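Local coordinates for Lin2722 protein (Listeria innocua, PDB 3DS8) that is of unknown function but belongs to the alpha/beta-hydrolase superfamily and probably acts as a hydrolase with a Ser-His-Asp triad, at residues F134-P139 and N153-M158; N140-D145 and P192-L197; L146-L151 and T199-P204; A178-E183 and E212-G217. One frame throughout, in Å; residues are numbered along the deposited sequence.

Contact 1: residues F134-P139 and N153-M158; sequences FNDLDP and NSTPQM
Asn135 reaches Asn153 and Thr155 with both ends of its carboxamide, joining the loop after strand 123-130 of the alpha/beta-hydrolase fold to the start of helix 156-163, where Thr155 is the N-cap. Direct hydrogen bonds come first. With CG anti to the backbone N (chi1 -164°), Asn135 OD1 accepts from Thr155 N at 2.9 Å, in the carbonyl plane, and from Thr155 OG1 at the same distance, tilted out of it. Asn135 ND2 donates to Asn153 O at 3.0 Å, close to its own amide plane, and also to Asn142 OD1; partners on both branches fix the turn of the amide. Thr155 OG1 in turn accepts from Met158 N at 3.3 Å, the capping bond. Gln157 NE2 donates a nearly straight hydrogen bond to Phe134 O at 2.9 Å, from above the carbonyl plane (59° out of it), and a weak one to Pro133 O.

Water carries a second set of bonds. One water donates to Asp136 OD2 and accepts from Gln157 N; another donates to both Asp136 OD1 and Gln157 OE1. The carboxylate thus sits by the first turn of the helix, where the dipole would favour a negative charge.

Van der Waals packing completes the contact. Met158, a selenomethionine bent at chi2 and chi3, packs CG against Asn135 OD1 at 3.1 Å and sets SE 4.0 Å from Phe134 CB; the phenyl ring leads away onto Leu106 and Thr109. The Thr155 CG2 methyl touches two oxygens, Asn135 OD1 at 3.2 Å and Asp136 OD2 at 3.6 Å.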
# COMPACT_ATOMS: atom_id res chain seq x y z
N PHE A 134 -7.21 6.29 5.03
CA PHE A 134 -6.37 7.46 5.25
C PHE A 134 -6.95 8.49 6.21
O PHE A 134 -6.22 9.09 6.98
CB PHE A 134 -5.96 8.12 3.93
CG PHE A 134 -5.14 7.21 3.05
CD1 PHE A 134 -3.79 7.05 3.29
CD2 PHE A 134 -5.72 6.58 1.96
CE1 PHE A 134 -3.04 6.20 2.53
CE2 PHE A 134 -4.99 5.69 1.22
CZ PHE A 134 -3.61 5.56 1.49
N ASN A 135 -8.27 8.66 6.19
CA ASN A 135 -8.97 9.50 7.15
C ASN A 135 -9.93 8.69 8.04
O ASN A 135 -11.01 9.16 8.40
CB ASN A 135 -9.73 10.59 6.40
CG ASN A 135 -10.16 11.73 7.31
OD1 ASN A 135 -9.39 12.17 8.18
ND2 ASN A 135 -11.37 12.26 7.08
N ASP A 136 -9.49 7.50 8.45
CA ASP A 136 -10.20 6.64 9.37
C ASP A 136 -11.63 6.27 8.89
O ASP A 136 -11.87 6.21 7.66
CB ASP A 136 -10.13 7.19 10.82
CG ASP A 136 -8.67 7.37 11.32
OD1 ASP A 136 -7.80 6.60 10.91
OD2 ASP A 136 -8.46 8.21 12.19
N LEU A 137 -12.54 5.95 9.80
CA LEU A 137 -13.77 5.28 9.42
C LEU A 137 -15.06 6.10 9.56
O LEU A 137 -16.11 5.63 9.20
CB LEU A 137 -13.93 3.99 10.24
CG LEU A 137 -12.73 3.05 10.27
CD1 LEU A 137 -13.11 1.79 11.01
CD2 LEU A 137 -12.27 2.68 8.83
N ASP A 138 -15.00 7.26 10.17
CA ASP A 138 -16.23 8.01 10.48
C ASP A 138 -16.85 8.63 9.22
O ASP A 138 -16.24 9.47 8.61
CB ASP A 138 -15.93 9.08 11.51
CG ASP A 138 -17.17 9.63 12.18
OD1 ASP A 138 -18.26 9.67 11.56
OD2 ASP A 138 -17.04 9.98 13.38
N PRO A 139 -18.09 8.25 8.89
CA PRO A 139 -18.69 8.87 7.69
C PRO A 139 -18.85 10.37 7.82
O PRO A 139 -18.77 11.07 6.83
CB PRO A 139 -20.07 8.21 7.56
CG PRO A 139 -20.20 7.29 8.69
CD PRO A 139 -18.94 7.21 9.47
N ASN A 153 -13.85 16.71 7.89
CA ASN A 153 -12.99 16.87 9.07
C ASN A 153 -11.77 15.98 8.92
O ASN A 153 -11.93 14.81 8.63
CB ASN A 153 -13.73 16.49 10.33
CG ASN A 153 -12.90 16.68 11.58
OD1 ASN A 153 -12.34 17.78 11.81
ND2 ASN A 153 -12.79 15.63 12.39
N SER A 154 -10.58 16.54 9.08
CA SER A 154 -9.37 15.72 9.01
C SER A 154 -9.05 15.17 10.37
O SER A 154 -9.01 15.92 11.35
CB SER A 154 -8.14 16.52 8.54
OG SER A 154 -8.44 17.13 7.31
N THR A 155 -8.77 13.87 10.41
CA THR A 155 -8.29 13.21 11.59
C THR A 155 -6.79 13.53 11.86
O THR A 155 -6.10 14.02 10.97
CB THR A 155 -8.43 11.70 11.43
OG1 THR A 155 -7.62 11.29 10.31
CG2 THR A 155 -9.91 11.31 11.20
N PRO A 156 -6.30 13.26 13.09
CA PRO A 156 -4.88 13.38 13.40
C PRO A 156 -3.97 12.61 12.44
O PRO A 156 -2.90 13.11 12.09
CB PRO A 156 -4.79 12.83 14.83
CG PRO A 156 -6.12 13.19 15.43
CD PRO A 156 -7.10 12.96 14.31
N GLN A 157 -4.39 11.43 12.00
CA GLN A 157 -3.60 10.70 11.03
C GLN A 157 -3.47 11.48 9.71
O GLN A 157 -2.36 11.63 9.18
CB GLN A 157 -4.21 9.31 10.79
CG GLN A 157 -3.53 8.51 9.70
CD GLN A 157 -4.14 7.12 9.59
OE1 GLN A 157 -3.82 6.22 10.36
NE2 GLN A 157 -5.10 6.98 8.67
N MSE A 158 -4.60 11.96 9.19
CA MSE A 158 -4.56 12.79 7.99
C MSE A 158 -3.73 14.02 8.21
O MSE A 158 -3.03 14.46 7.31
CB MSE A 158 -5.94 13.27 7.54
CG MSE A 158 -6.69 12.37 6.73
SE MSE A 158 -5.77 11.92 5.06
CE MSE A 158 -5.79 13.55 3.94
O HOH W 1 -6.31 9.62 13.42
O HOH W 2 -6.00 4.09 11.12

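Contact 2: residues N140-D145 and P192-L197; sequences NDNGMD and PTISSL
Ile194 pushes its side chain into the turn that follows Asn142, where it is received largely by backbone atoms. Its CB lies 4.0 Å from Asn142 O. The CG2 methyl is closer to the same oxygen, at 3.6 Å, and also packs on Leu151. The other branch, CG1, is anti to the carbonyl carbon (chi1 -76°) and passes 3.9 Å from Asp145 O. At the tip, CD1 is met by several peptide atoms: Asp145 N is 3.3 Å away, Gly143 O 3.4 Å, and Asp145 O is about as near. The chain leaves helical angles at Gly143, with a positive phi (75°) that favours glycine, and its carbonyl and that of Asp145 both come to lie against the isoleucine methyl.

Beside the isoleucine side chain, Asn142 lies across Pro192 at about a right angle, with Asn142 CB 3.8 Å from Pro192 CB. The polar end of Asn142 rests on the CA and CB of Ser195 but bonds elsewhere: ND2 to Asp138 O, while OD1 is used by the neighbouring loop. Ser195 OG likewise serves that loop, through Asn135 N and Asp136 O. One water bridges the segments, donating to Gly143 O at 2.9 Å and accepting from Ile194 N.

The contact thus sets two short, weakly bonded helices, 139-142 and 193-196, against each other. Toward the sheet, Thr193 OG1 bonds to Gly179 O of strand 173-180, Leu197 packs on Ile214 of strand 209-216, and Pro192 lies near the probable Ser-His-Asp triad.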
# COMPACT_ATOMS: atom_id res chain seq x y z
N ASN A 140 -19.07 10.86 9.04
CA ASN A 140 -19.14 12.31 9.27
C ASN A 140 -17.86 13.09 8.92
O ASN A 140 -17.96 14.27 8.54
CB ASN A 140 -19.53 12.62 10.71
CG ASN A 140 -20.95 12.19 11.03
OD1 ASN A 140 -21.81 12.11 10.14
ND2 ASN A 140 -21.20 11.93 12.31
N ASP A 141 -16.70 12.46 9.04
CA ASP A 141 -15.43 13.08 8.74
C ASP A 141 -15.16 13.08 7.21
O ASP A 141 -14.27 13.79 6.73
CB ASP A 141 -14.27 12.35 9.43
CG ASP A 141 -14.25 12.52 10.94
OD1 ASP A 141 -14.89 13.48 11.45
OD2 ASP A 141 -13.56 11.71 11.61
N ASN A 142 -15.87 12.22 6.49
CA ASN A 142 -15.56 11.95 5.09
C ASN A 142 -16.60 12.39 4.09
O ASN A 142 -16.27 12.95 3.02
CB ASN A 142 -15.21 10.46 4.97
CG ASN A 142 -13.89 10.15 5.65
OD1 ASN A 142 -12.84 10.58 5.16
ND2 ASN A 142 -13.92 9.53 6.85
N GLY A 143 -17.86 12.12 4.39
CA GLY A 143 -18.93 12.53 3.50
C GLY A 143 -19.04 11.67 2.25
O GLY A 143 -18.59 10.51 2.21
N MSE A 144 -19.71 12.22 1.23
CA MSE A 144 -20.07 11.43 0.07
C MSE A 144 -19.70 12.08 -1.26
O MSE A 144 -20.13 11.58 -2.31
CB MSE A 144 -21.59 11.22 0.07
CG MSE A 144 -22.10 10.59 1.34
SE MSE A 144 -24.02 10.32 1.28
CE MSE A 144 -24.53 11.89 0.19
N ASP A 145 -18.99 13.20 -1.24
CA ASP A 145 -18.69 13.96 -2.47
C ASP A 145 -17.41 13.42 -3.09
O ASP A 145 -16.31 13.73 -2.61
CB ASP A 145 -18.52 15.43 -2.15
CG ASP A 145 -18.19 16.26 -3.38
OD1 ASP A 145 -18.21 15.71 -4.52
OD2 ASP A 145 -17.89 17.46 -3.19
N PRO A 192 -15.23 4.51 4.57
CA PRO A 192 -15.84 5.43 3.60
C PRO A 192 -14.93 5.54 2.38
O PRO A 192 -13.71 5.66 2.48
CB PRO A 192 -15.96 6.76 4.37
CG PRO A 192 -15.93 6.35 5.81
CD PRO A 192 -15.03 5.16 5.87
N THR A 193 -15.55 5.52 1.21
CA THR A 193 -14.81 5.55 -0.03
C THR A 193 -13.87 6.73 -0.09
O THR A 193 -12.71 6.61 -0.48
CB THR A 193 -15.80 5.57 -1.23
OG1 THR A 193 -16.72 4.49 -1.09
CG2 THR A 193 -15.07 5.46 -2.51
N ILE A 194 -14.35 7.88 0.40
CA ILE A 194 -13.52 9.06 0.41
C ILE A 194 -12.26 8.94 1.29
O ILE A 194 -11.21 9.47 0.96
CB ILE A 194 -14.36 10.29 0.78
CG1 ILE A 194 -15.20 10.67 -0.46
CG2 ILE A 194 -13.49 11.48 1.29
CD1 ILE A 194 -16.36 11.45 -0.18
N SER A 195 -12.38 8.26 2.42
CA SER A 195 -11.24 8.00 3.32
C SER A 195 -10.18 7.23 2.59
O SER A 195 -8.99 7.53 2.69
CB SER A 195 -11.67 7.23 4.55
OG SER A 195 -10.56 7.01 5.41
N SER A 196 -10.61 6.24 1.81
CA SER A 196 -9.66 5.44 1.01
C SER A 196 -9.03 6.14 -0.22
O SER A 196 -8.10 5.60 -0.83
CB SER A 196 -10.27 4.07 0.64
OG SER A 196 -11.59 4.14 0.28
N LEU A 197 -9.53 7.34 -0.53
CA LEU A 197 -8.99 8.19 -1.59
C LEU A 197 -8.37 9.47 -1.07
O LEU A 197 -7.94 10.30 -1.87
CB LEU A 197 -10.10 8.54 -2.55
CG LEU A 197 -10.79 7.41 -3.32
CD1 LEU A 197 -12.05 8.03 -4.00
CD2 LEU A 197 -9.86 6.74 -4.31
O HOH W 3 -17.18 8.17 1.31

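Contact 3: residues L146-L151 and T199-P204; sequences LSFKKL and TRLFMP
Arg200 lays its guanidinium flat on the ring of Phe148, a cation-pi stack with centres 4.0 Å apart and planes at 12°. Both side chains are shaped for it. Phe148 CG stands between the backbone N and the carbonyl carbon (chi1 75°), and the ring's CE2 comes over the centre of the guanidinium. Arg200 leaves the 3-10 turn extended through CD, then bends at chi3 (-73°), which places NE; CD sits over the same ring face, offset toward the rim, in a CH-pi contact.

The guanidinium edge is taken up by backbone oxygens. Both terminal nitrogens, NH1 (2.8 Å) and NH2 (3.1 Å), donate to Leu146 O, NH2 nearly along the C=O and NH1 from above the carbonyl plane. NH1 also donates to Phe148 O at 3.1 Å, on a lone pair.

Leu201 packs at the ring edge. Its CG meets Phe148 CE1 4.1 Å off, CD1 lies 3.7 Å from Leu151 CG, and CD2 touches Lys149 O at 3.3 Å.

Since Arg200 NH2 also forms a salt bridge with Glu212, the buried charge is probably balanced by that carboxylate, with the carbonyls of Leu146 and Phe148 and the aromatic face adding further stabilisation.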
# COMPACT_ATOMS: atom_id res chain seq x y z
N LEU A 146 -17.53 12.60 -4.12
CA LEU A 146 -16.32 11.99 -4.70
C LEU A 146 -15.47 13.01 -5.45
O LEU A 146 -14.34 12.71 -5.78
CB LEU A 146 -16.64 10.79 -5.59
CG LEU A 146 -17.04 9.53 -4.84
CD1 LEU A 146 -17.48 8.53 -5.85
CD2 LEU A 146 -15.85 8.98 -4.00
N SER A 147 -15.97 14.22 -5.68
CA SER A 147 -15.15 15.30 -6.27
C SER A 147 -14.46 16.16 -5.20
O SER A 147 -13.88 17.24 -5.48
CB SER A 147 -15.98 16.13 -7.27
OG SER A 147 -16.83 16.99 -6.57
N PHE A 148 -14.47 15.66 -3.97
CA PHE A 148 -13.89 16.39 -2.85
C PHE A 148 -12.48 17.00 -3.10
O PHE A 148 -11.59 16.33 -3.61
CB PHE A 148 -13.90 15.53 -1.55
CG PHE A 148 -12.86 14.44 -1.52
CD1 PHE A 148 -11.67 14.62 -0.81
CD2 PHE A 148 -13.04 13.26 -2.22
CE1 PHE A 148 -10.70 13.63 -0.79
CE2 PHE A 148 -12.07 12.27 -2.23
CZ PHE A 148 -10.89 12.45 -1.52
N LYS A 149 -12.32 18.25 -2.67
CA LYS A 149 -11.05 18.98 -2.61
C LYS A 149 -10.56 19.12 -1.18
O LYS A 149 -9.43 19.52 -0.98
CB LYS A 149 -11.21 20.40 -3.16
CG LYS A 149 -11.91 20.51 -4.51
CD LYS A 149 -11.01 20.12 -5.63
CE LYS A 149 -11.73 20.29 -6.99
NZ LYS A 149 -12.60 19.10 -7.33
N LYS A 150 -11.43 18.86 -0.20
CA LYS A 150 -11.11 18.88 1.22
C LYS A 150 -12.03 17.90 1.93
O LYS A 150 -13.09 17.51 1.41
CB LYS A 150 -11.30 20.26 1.85
CG LYS A 150 -12.66 20.82 1.67
CD LYS A 150 -12.92 22.05 2.60
CE LYS A 150 -12.30 23.36 2.12
NZ LYS A 150 -13.07 24.61 2.63
N LEU A 151 -11.64 17.50 3.13
CA LEU A 151 -12.47 16.60 3.94
C LEU A 151 -13.36 17.39 4.88
O LEU A 151 -12.96 18.45 5.38
CB LEU A 151 -11.61 15.64 4.75
CG LEU A 151 -10.68 14.77 3.89
CD1 LEU A 151 -9.48 14.35 4.77
CD2 LEU A 151 -11.42 13.57 3.34
N THR A 199 -5.63 10.25 0.09
CA THR A 199 -4.34 10.48 -0.55
C THR A 199 -4.38 11.62 -1.57
O THR A 199 -3.36 12.25 -1.81
CB THR A 199 -3.82 9.20 -1.24
OG1 THR A 199 -4.93 8.45 -1.76
CG2 THR A 199 -3.04 8.31 -0.22
N ARG A 200 -5.55 11.88 -2.15
CA ARG A 200 -5.71 12.99 -3.10
C ARG A 200 -5.26 14.33 -2.54
O ARG A 200 -4.90 15.25 -3.29
CB ARG A 200 -7.22 13.08 -3.41
CG ARG A 200 -7.64 14.00 -4.38
CD ARG A 200 -9.15 14.01 -4.38
NE ARG A 200 -9.71 12.79 -4.98
CZ ARG A 200 -10.98 12.69 -5.37
NH1 ARG A 200 -11.78 13.73 -5.24
NH2 ARG A 200 -11.45 11.58 -5.91
N LEU A 201 -5.30 14.46 -1.22
CA LEU A 201 -5.00 15.71 -0.56
C LEU A 201 -3.53 15.91 -0.17
O LEU A 201 -3.17 16.99 0.31
CB LEU A 201 -5.91 15.87 0.65
CG LEU A 201 -7.41 15.74 0.32
CD1 LEU A 201 -8.21 16.04 1.49
CD2 LEU A 201 -7.85 16.63 -0.86
N PHE A 202 -2.69 14.91 -0.40
CA PHE A 202 -1.28 15.04 -0.06
C PHE A 202 -0.30 14.37 -1.02
O PHE A 202 0.87 14.77 -1.07
CB PHE A 202 -1.03 14.62 1.42
CG PHE A 202 -1.27 13.17 1.73
CD1 PHE A 202 -0.22 12.26 1.70
CD2 PHE A 202 -2.52 12.71 2.13
CE1 PHE A 202 -0.41 10.96 2.01
CE2 PHE A 202 -2.71 11.38 2.45
CZ PHE A 202 -1.67 10.50 2.38
N MSE A 203 -0.77 13.42 -1.84
CA MSE A 203 0.16 12.79 -2.77
C MSE A 203 0.40 13.57 -4.09
O MSE A 203 1.55 13.68 -4.53
CB MSE A 203 -0.24 11.35 -3.03
CG MSE A 203 -0.10 10.51 -1.81
SE MSE A 203 1.82 10.42 -1.26
CE MSE A 203 1.71 8.79 -0.14
N PRO A 204 -0.66 14.11 -4.71
CA PRO A 204 -0.40 14.89 -5.94
C PRO A 204 0.62 16.02 -5.74
O PRO A 204 0.50 16.76 -4.80
CB PRO A 204 -1.77 15.49 -6.27
CG PRO A 204 -2.76 14.52 -5.64
CD PRO A 204 -2.10 13.98 -4.43

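Contact 4: residues A178-E183 and E212-G217; sequences AGELSE and EDIQVG
Val216 meets the flat carboxylates of two glutamates by their oxygens. Its CG2 is 3.7 Å from Glu180 OE1, the two side chains lying side by side and pointing the same way, while its CG1 is 3.5 Å from Glu183 OE2, where the side chains cross at about a right angle. The other flat groups are peptides, joined edge on: strands 173-180 and 209-216 are parallel neighbours in the alpha/beta-hydrolase sheet, forming a beta-alpha-beta unit with helix 193-196. Ala178 N donates to Asp213 O at 2.9 Å and Gln215 N to Ala178 O at 2.8 Å; Glu180 N donates to Gln215 O at 2.9 Å and Gly217 N to Glu180 O at 2.8 Å.

Ala178, Glu180, Ile214 and Val216 share one sheet face, with Ile214 CG2 4.1 Å from Glu180 CB; helix 193-196 covers Ala178. Gln215 points to the other face, its NE2 bonding to Asp213 OD2 and Ser231 and its OE1 to Thr228. Gly217, just past the strand, has phi 128° and psi 169°, where a CB would jam against the preceding carbonyl O.

Main-chain bonds thus carry the pairing, and methyls of Val216 and Leu146 beside buried Glu180 could disfavour charge there.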
# COMPACT_ATOMS: atom_id res chain seq x y z
N ALA A 178 -10.06 1.98 -4.14
CA ALA A 178 -11.15 2.17 -3.20
C ALA A 178 -12.38 1.40 -3.64
O ALA A 178 -12.64 1.28 -4.84
CB ALA A 178 -11.51 3.63 -3.05
N GLY A 179 -13.11 0.88 -2.67
CA GLY A 179 -14.43 0.27 -2.95
C GLY A 179 -15.60 1.16 -2.54
O GLY A 179 -15.53 1.96 -1.59
N GLU A 180 -16.70 1.00 -3.26
CA GLU A 180 -17.93 1.66 -2.98
C GLU A 180 -19.03 0.58 -3.22
O GLU A 180 -19.14 0.00 -4.33
CB GLU A 180 -18.07 2.87 -3.92
CG GLU A 180 -19.28 3.60 -3.75
CD GLU A 180 -19.34 4.87 -4.58
OE1 GLU A 180 -19.15 4.82 -5.83
OE2 GLU A 180 -19.67 5.89 -3.98
N LEU A 181 -19.82 0.27 -2.20
CA LEU A 181 -20.76 -0.84 -2.33
C LEU A 181 -21.80 -0.51 -3.40
O LEU A 181 -22.25 -1.40 -4.11
CB LEU A 181 -21.43 -1.21 -1.01
CG LEU A 181 -20.42 -1.77 0.02
CD1 LEU A 181 -21.12 -2.04 1.29
CD2 LEU A 181 -19.70 -3.03 -0.51
N SER A 182 -22.17 0.76 -3.49
CA SER A 182 -23.04 1.19 -4.56
C SER A 182 -22.88 2.69 -4.72
O SER A 182 -22.35 3.36 -3.82
CB SER A 182 -24.52 0.89 -4.25
OG SER A 182 -25.05 1.89 -3.42
N GLU A 183 -23.36 3.23 -5.84
CA GLU A 183 -23.25 4.69 -6.07
C GLU A 183 -23.89 5.51 -4.98
O GLU A 183 -23.46 6.61 -4.72
CB GLU A 183 -23.85 5.13 -7.40
CG GLU A 183 -23.00 4.80 -8.59
CD GLU A 183 -23.08 3.34 -8.94
OE1 GLU A 183 -23.95 2.68 -8.33
OE2 GLU A 183 -22.31 2.88 -9.81
N GLU A 212 -6.03 7.06 -8.91
CA GLU A 212 -7.13 6.49 -8.15
C GLU A 212 -7.88 5.47 -8.99
O GLU A 212 -8.02 5.66 -10.24
CB GLU A 212 -8.10 7.63 -7.76
CG GLU A 212 -7.46 8.64 -6.82
CD GLU A 212 -8.38 9.75 -6.38
OE1 GLU A 212 -9.40 10.00 -7.04
OE2 GLU A 212 -8.07 10.38 -5.33
N ASP A 213 -8.46 4.46 -8.36
CA ASP A 213 -9.33 3.49 -9.07
C ASP A 213 -10.43 3.12 -8.09
O ASP A 213 -10.14 2.67 -6.98
CB ASP A 213 -8.54 2.20 -9.41
CG ASP A 213 -9.45 0.89 -9.60
OD1 ASP A 213 -9.91 0.78 -10.72
OD2 ASP A 213 -9.68 -0.03 -8.65
N ILE A 214 -11.67 3.41 -8.44
CA ILE A 214 -12.82 3.05 -7.60
C ILE A 214 -13.53 1.84 -8.20
O ILE A 214 -13.82 1.82 -9.40
CB ILE A 214 -13.84 4.18 -7.51
CG1 ILE A 214 -13.20 5.44 -6.92
CG2 ILE A 214 -15.08 3.74 -6.66
CD1 ILE A 214 -14.12 6.64 -6.94
N GLN A 215 -13.76 0.82 -7.40
CA GLN A 215 -14.55 -0.30 -7.80
C GLN A 215 -15.92 -0.19 -7.12
O GLN A 215 -16.02 0.05 -5.92
CB GLN A 215 -13.92 -1.65 -7.43
CG GLN A 215 -12.65 -1.96 -8.17
CD GLN A 215 -11.87 -3.05 -7.47
OE1 GLN A 215 -12.44 -4.13 -7.14
NE2 GLN A 215 -10.58 -2.80 -7.24
N VAL A 216 -16.97 -0.42 -7.89
CA VAL A 216 -18.33 -0.26 -7.36
C VAL A 216 -19.08 -1.59 -7.37
O VAL A 216 -19.03 -2.37 -8.34
CB VAL A 216 -19.14 0.80 -8.13
CG1 VAL A 216 -20.49 1.07 -7.43
CG2 VAL A 216 -18.35 2.10 -8.26
N GLY A 217 -19.83 -1.81 -6.31
CA GLY A 217 -20.69 -2.97 -6.23
C GLY A 217 -20.52 -3.79 -4.97
O GLY A 217 -19.57 -3.62 -4.21

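In the fold
Along the chain, 134-139 opens contact 1, whose short loop closes at 153-158, which leads into helix 156-163. Inside that loop begin contact 2 (140-145) and contact 3 (146-151), which close only at 192-197 and 199-204; contacts 1, 2 and 3 therefore all cross one another. Contact 4 opens at 178-183, after contact 1 has closed, and ends last at 212-217, crossing contacts 2 and 3; no contact nests within another. Ser195 joins contacts 1 and 2, Leu151 touches both from contact 3, Thr193 ties contact 2 to contact 4, and the Arg200-Glu212 salt bridge ties in contact 3. Together they bind the loops after strand 123-130 to the paired strands 173-180 and 209-216.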